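Local atomic coordinates of lipoprotein YgdI/YgdR-like SH3-like domain-containing protein (Shewanella oneidensis, PDB entry 2RB6), a protein that is of unknown function but is probably a small membrane-attached lipoprotein carrying an SH3-like beta domain. Residues Q4-M7 against K13-T16; Y30-E35 against V40-E45. All coordinates share one frame; numbering follows the deposited sequence.

Contact 1: residues Q4-M7 against K13-T16; sequences QYIM and KMIT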
loop_
_atom_site.group_PDB
_atom_site.type_symbol
_atom_site.label_atom_id
_atom_site.label_comp_id
_atom_site.label_asym_id
_atom_site.label_seq_id
_atom_site.Cartn_x
_atom_site.Cartn_y
_atom_site.Cartn_z
ATOM N N GLN A 4 0.387 5.059 -8.937
ATOM C CA GLN A 4 0.031 5.528 -7.611
ATOM C C GLN A 4 -0.715 4.405 -6.904
ATOM O O GLN A 4 -1.631 3.805 -7.463
ATOM C CB GLN A 4 -0.842 6.787 -7.729
ATOM C CG GLN A 4 -1.486 7.299 -6.437
ATOM C CD GLN A 4 -0.486 7.824 -5.408
ATOM O OE1 GLN A 4 0.314 8.718 -5.699
ATOM N NE2 GLN A 4 -0.547 7.282 -4.189
ATOM N N TYR A 5 -0.300 4.099 -5.683
ATOM C CA TYR A 5 -0.948 3.040 -4.938
ATOM C C TYR A 5 -1.733 3.518 -3.743
ATOM O O TYR A 5 -1.370 4.483 -3.081
ATOM C CB TYR A 5 0.064 1.981 -4.506
ATOM C CG TYR A 5 0.531 1.122 -5.644
ATOM C CD1 TYR A 5 1.620 1.506 -6.436
ATOM C CD2 TYR A 5 -0.114 -0.073 -5.939
ATOM C CE1 TYR A 5 2.050 0.713 -7.492
ATOM C CE2 TYR A 5 0.309 -0.874 -6.995
ATOM C CZ TYR A 5 1.390 -0.480 -7.762
ATOM O OH TYR A 5 1.827 -1.301 -8.776
ATOM N N ILE A 6 -2.828 2.816 -3.492
ATOM C CA ILE A 6 -3.719 3.118 -2.396
ATOM C C ILE A 6 -4.217 1.803 -1.815
ATOM O O ILE A 6 -4.609 0.892 -2.554
ATOM C CB ILE A 6 -4.928 3.945 -2.884
ATOM C CG1 ILE A 6 -4.482 5.356 -3.259
ATOM C CG2 ILE A 6 -5.999 3.975 -1.821
ATOM C CD1 ILE A 6 -5.599 6.209 -3.826
HETATM N N MSE A 7 -4.179 1.713 -0.488
HETATM C CA MSE A 7 -4.636 0.533 0.223
HETATM C C MSE A 7 -5.830 0.920 1.084
HETATM O O MSE A 7 -5.821 1.956 1.765
HETATM C CB MSE A 7 -3.534 -0.000 1.128
HETATM C CG MSE A 7 -2.201 -0.167 0.440
HETATM SE SE MSE A 7 -0.818 -0.774 1.667
HETATM C CE MSE A 7 -1.404 -2.626 1.771
ATOM N N LYS A 13 -10.348 3.051 6.770
ATOM C CA LYS A 13 -9.238 3.949 6.458
ATOM C C LYS A 13 -8.706 3.724 5.041
ATOM O O LYS A 13 -9.040 2.741 4.381
ATOM C CB LYS A 13 -8.095 3.753 7.463
ATOM C CG LYS A 13 -8.436 4.129 8.905
ATOM C CD LYS A 13 -8.783 5.608 9.032
ATOM C CE LYS A 13 -8.983 6.025 10.489
ATOM N NZ LYS A 13 -10.076 5.268 11.164
HETATM N N MSE A 14 -7.866 4.649 4.590
HETATM C CA MSE A 14 -7.267 4.595 3.264
HETATM C C MSE A 14 -5.805 5.028 3.404
HETATM O O MSE A 14 -5.487 5.892 4.221
HETATM C CB MSE A 14 -8.049 5.535 2.336
HETATM C CG MSE A 14 -7.634 5.557 0.871
HETATM SE SE MSE A 14 -6.592 7.130 0.416
HETATM C CE MSE A 14 -7.853 8.504 0.968
ATOM N N ILE A 15 -4.913 4.407 2.634
ATOM C CA ILE A 15 -3.486 4.739 2.694
ATOM C C ILE A 15 -2.850 4.786 1.298
ATOM O O ILE A 15 -3.073 3.900 0.467
ATOM C CB ILE A 15 -2.724 3.715 3.576
ATOM C CG1 ILE A 15 -3.281 3.752 4.999
ATOM C CG2 ILE A 15 -1.241 4.038 3.607
ATOM C CD1 ILE A 15 -2.722 2.668 5.904
ATOM N N THR A 16 -2.056 5.824 1.047
ATOM C CA THR A 16 -1.392 5.980 -0.245
ATOM C C THR A 16 0.090 5.591 -0.188
ATOM O O THR A 16 0.682 5.527 0.885
ATOM C CB THR A 16 -1.502 7.440 -0.759
ATOM O OG1 THR A 16 -0.762 8.318 0.101
ATOM C CG2 THR A 16 -2.954 7.881 -0.790
#
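Met7 and Ile15 face each other as an antiparallel hydrogen-bonded pair, and their backbones satisfy one another twice. Met7 N donates a hydrogen bond to Ile15 O at 2.6 Å, with an N-H...O angle of 163°, and Ile15 N returns a bond to Met7 O at 2.8 Å. Both donors lie in the plane of the carbonyl they address. Each acceptor also receives a CA-H contact: Ile6 CA comes to 3.0 Å from Ile15 O, and Met14 CA approaches Met7 O. Tyr5 O, next along the edge, is met by Thr16 CA at 3.2 Å. These strands form the first beta hairpin of an SH3-like fold; Ile6 is hydrogen-bonded through its backbone to Ile51 of strand 47-53 on the other side, and Tyr5 pairs in the same way with Ser17. Gln4 adds a side-chain donor: its NE2 reaches Tyr5 O at 3.1 Å, above the carbonyl plane rather than on a lone pair. The chain gets there by a bend at chi2 (67°), which also sets NE2 beside Thr16 CB at 3.6 Å. A leucine in place of Gln4 would probably leave Tyr5 O without this side-chain amide donor. On the face of the non-hydrogen-bonded pair Ile6 and Thr16, CG1 of Ile6 runs alongside the Thr16 methyl, while Ile6 CG2 presses on Met14 CG at 3.5 Å.

Contact 2: residues Y30-E35 against V40-E45; sequences YLYYDE and VMIKQE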
loop_
_atom_site.group_PDB
_atom_site.type_symbol
_atom_site.label_atom_id
_atom_site.label_comp_id
_atom_site.label_asym_id
_atom_site.label_seq_id
_atom_site.Cartn_x
_atom_site.Cartn_y
_atom_site.Cartn_z
ATOM N N TYR A 30 2.218 -6.202 5.101
ATOM C CA TYR A 30 2.430 -5.510 3.828
ATOM C C TYR A 30 3.377 -4.341 4.082
ATOM O O TYR A 30 3.102 -3.478 4.915
ATOM C CB TYR A 30 1.113 -4.965 3.259
ATOM C CG TYR A 30 0.459 -5.835 2.202
ATOM C CD1 TYR A 30 1.016 -5.960 0.925
ATOM C CD2 TYR A 30 -0.714 -6.540 2.479
ATOM C CE1 TYR A 30 0.419 -6.761 -0.046
ATOM C CE2 TYR A 30 -1.317 -7.345 1.518
ATOM C CZ TYR A 30 -0.746 -7.453 0.260
ATOM O OH TYR A 30 -1.345 -8.254 -0.684
ATOM N N LEU A 31 4.501 -4.329 3.375
ATOM C CA LEU A 31 5.471 -3.248 3.508
ATOM C C LEU A 31 5.217 -2.258 2.379
ATOM O O LEU A 31 4.944 -2.649 1.237
ATOM C CB LEU A 31 6.906 -3.777 3.416
ATOM C CG LEU A 31 7.632 -4.322 4.657
ATOM C CD1 LEU A 31 8.134 -3.169 5.524
ATOM C CD2 LEU A 31 6.707 -5.239 5.453
ATOM N N TYR A 32 5.315 -0.976 2.708
ATOM C CA TYR A 32 5.083 0.068 1.737
ATOM C C TYR A 32 5.817 1.327 2.204
ATOM O O TYR A 32 6.276 1.383 3.342
ATOM C CB TYR A 32 3.572 0.299 1.612
ATOM C CG TYR A 32 2.924 1.081 2.740
ATOM C CD1 TYR A 32 2.863 2.467 2.693
ATOM C CD2 TYR A 32 2.326 0.433 3.830
ATOM C CE1 TYR A 32 2.221 3.201 3.687
ATOM C CE2 TYR A 32 1.670 1.155 4.842
ATOM C CZ TYR A 32 1.625 2.545 4.753
ATOM O OH TYR A 32 0.973 3.296 5.703
ATOM N N TYR A 33 5.949 2.319 1.326
ATOM C CA TYR A 33 6.632 3.564 1.685
ATOM C C TYR A 33 5.668 4.722 1.844
ATOM O O TYR A 33 4.788 4.927 1.016
ATOM C CB TYR A 33 7.697 3.930 0.642
ATOM C CG TYR A 33 8.861 2.983 0.630
ATOM C CD1 TYR A 33 8.745 1.719 0.049
ATOM C CD2 TYR A 33 10.065 3.325 1.241
ATOM C CE1 TYR A 33 9.798 0.812 0.081
ATOM C CE2 TYR A 33 11.124 2.428 1.279
ATOM C CZ TYR A 33 10.982 1.169 0.697
ATOM O OH TYR A 33 12.022 0.261 0.744
ATOM N N ASP A 34 5.852 5.482 2.917
ATOM C CA ASP A 34 4.994 6.620 3.200
ATOM C C ASP A 34 5.501 7.907 2.549
ATOM O O ASP A 34 6.665 8.015 2.149
ATOM C CB ASP A 34 4.880 6.825 4.713
ATOM C CG ASP A 34 6.094 7.525 5.304
ATOM O OD1 ASP A 34 7.231 7.087 5.034
ATOM O OD2 ASP A 34 5.908 8.512 6.049
ATOM N N GLU A 35 4.603 8.880 2.451
ATOM C CA GLU A 35 4.903 10.181 1.866
ATOM C C GLU A 35 6.022 10.834 2.671
ATOM O O GLU A 35 5.918 10.946 3.891
ATOM C CB GLU A 35 3.654 11.069 1.917
ATOM C CG GLU A 35 2.313 10.314 1.861
ATOM C CD GLU A 35 2.004 9.514 3.134
ATOM O OE1 GLU A 35 2.009 10.111 4.237
ATOM O OE2 GLU A 35 1.745 8.291 3.030
ATOM N N VAL A 40 6.808 1.428 6.109
ATOM C CA VAL A 40 5.869 1.259 7.199
ATOM C C VAL A 40 5.134 -0.062 7.002
ATOM O O VAL A 40 5.107 -0.615 5.897
ATOM C CB VAL A 40 4.890 2.479 7.296
ATOM C CG1 VAL A 40 4.600 3.030 5.915
ATOM C CG2 VAL A 40 3.605 2.082 8.008
HETATM N N MSE A 41 4.555 -0.568 8.080
HETATM C CA MSE A 41 3.865 -1.845 8.047
HETATM C C MSE A 41 2.375 -1.774 8.306
HETATM O O MSE A 41 1.894 -0.897 9.020
HETATM C CB MSE A 41 4.493 -2.772 9.080
HETATM C CG MSE A 41 5.082 -4.049 8.527
HETATM SE SE MSE A 41 6.022 -5.003 9.928
HETATM C CE MSE A 41 7.813 -4.403 9.477
ATOM N N ILE A 42 1.657 -2.729 7.730
ATOM C CA ILE A 42 0.215 -2.841 7.888
ATOM C C ILE A 42 -0.093 -4.333 7.746
ATOM O O ILE A 42 0.460 -5.003 6.873
ATOM C CB ILE A 42 -0.537 -2.012 6.800
ATOM C CG1 ILE A 42 -2.053 -2.117 6.990
ATOM C CG2 ILE A 42 -0.152 -2.490 5.405
ATOM C CD1 ILE A 42 -2.588 -1.371 8.173
ATOM N N LYS A 43 -0.946 -4.859 8.622
ATOM C CA LYS A 43 -1.305 -6.276 8.587
ATOM C C LYS A 43 -2.087 -6.630 7.321
ATOM O O LYS A 43 -2.948 -5.871 6.884
ATOM C CB LYS A 43 -2.136 -6.645 9.824
ATOM C CG LYS A 43 -1.479 -6.318 11.165
ATOM C CD LYS A 43 -2.257 -6.908 12.342
ATOM C CE LYS A 43 -2.302 -8.434 12.273
ATOM N NZ LYS A 43 -0.942 -9.044 12.310
ATOM N N GLN A 44 -1.789 -7.792 6.749
ATOM C CA GLN A 44 -2.440 -8.257 5.529
ATOM C C GLN A 44 -3.953 -8.310 5.716
ATOM O O GLN A 44 -4.716 -7.797 4.891
ATOM C CB GLN A 44 -1.905 -9.645 5.175
ATOM C CG GLN A 44 -2.007 -10.022 3.714
ATOM C CD GLN A 44 -3.425 -10.326 3.288
ATOM O OE1 GLN A 44 -4.032 -11.294 3.751
ATOM N NE2 GLN A 44 -3.966 -9.495 2.405
ATOM N N GLU A 45 -4.377 -8.927 6.816
ATOM C CA GLU A 45 -5.788 -9.066 7.145
ATOM C C GLU A 45 -6.521 -7.731 7.306
ATOM O O GLU A 45 -7.748 -7.684 7.209
ATOM C CB GLU A 45 -5.936 -9.874 8.429
ATOM C CG GLU A 45 -5.153 -9.307 9.589
ATOM C CD GLU A 45 -5.468 -9.998 10.904
ATOM O OE1 GLU A 45 -5.443 -11.247 10.937
ATOM O OE2 GLU A 45 -5.731 -9.289 11.904
#
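Tyr32 and Val40 cross at an angle, with one Val40 methyl over the phenol ring. The pair belongs to a beta hairpin of the SH3-like fold, strands 29-33 and 39-43, and its two backbones bond to each other through Tyr32 N to Val40 O and Val40 N to Tyr32 O. CG1 of Val40 sits 3.2 Å above the ring plane, displaced toward the rim, and makes a CH-pi contact 3.4 Å from the centroid, 21° off the normal. Tyr32 CG stands between its backbone N and carbonyl carbon (chi1 76°), which swings the ring across to the neighbouring strand. Asp34 CB approaches the same Val40 methyl, and Ile42 CG2 comes obliquely to Tyr32 CE2. Tyr32 also touches Ile15 and Met7, so its ring lies between the hairpin and the other sheet.

At the next hydrogen-bonded pair, Tyr30 N bonds to Ile42 O at 2.8 Å, almost straight, whereas the return bond from Ile42 N to Tyr30 O is longer, 3.3 Å. Here CG2 of Ile42 meets Tyr30 CB at 3.5 Å, on the same face as Tyr32. On the reverse face Leu31 and Met41, a selenomethionine, lie side by side and point the same way, Leu31 CD2 against Met41 CG at 3.7 Å. Beyond the strand end, Gln44 runs alongside Tyr30 in the same direction, its amide plane turned 66° from the ring. It meets the ring at its edge and not over a face: Gln44 NE2 lies in the ring plane, 3.5 Å from Tyr30 CE2.

From the N terminus, strand 4-9 runs out, turns, and comes back as strand 14-17; contact 1 closes that first loop. The chain then passes through strand 22-24 into 29-33, and contact 2 closes the turn to 39-43, before strand 47-53 returns to the edge of 4-9. The two contacts follow in series, neither nesting nor crossing, and each lies in a different three-stranded sheet. Their centres are about 10 Å apart, yet side chains bridge them: Met7 CE packs on Tyr30 CG at 3.7 Å and on Ile42 CG2, while Ile15 CG2 meets the hydroxyl of Tyr32. This side-chain packing joins the two sheets of the small domain.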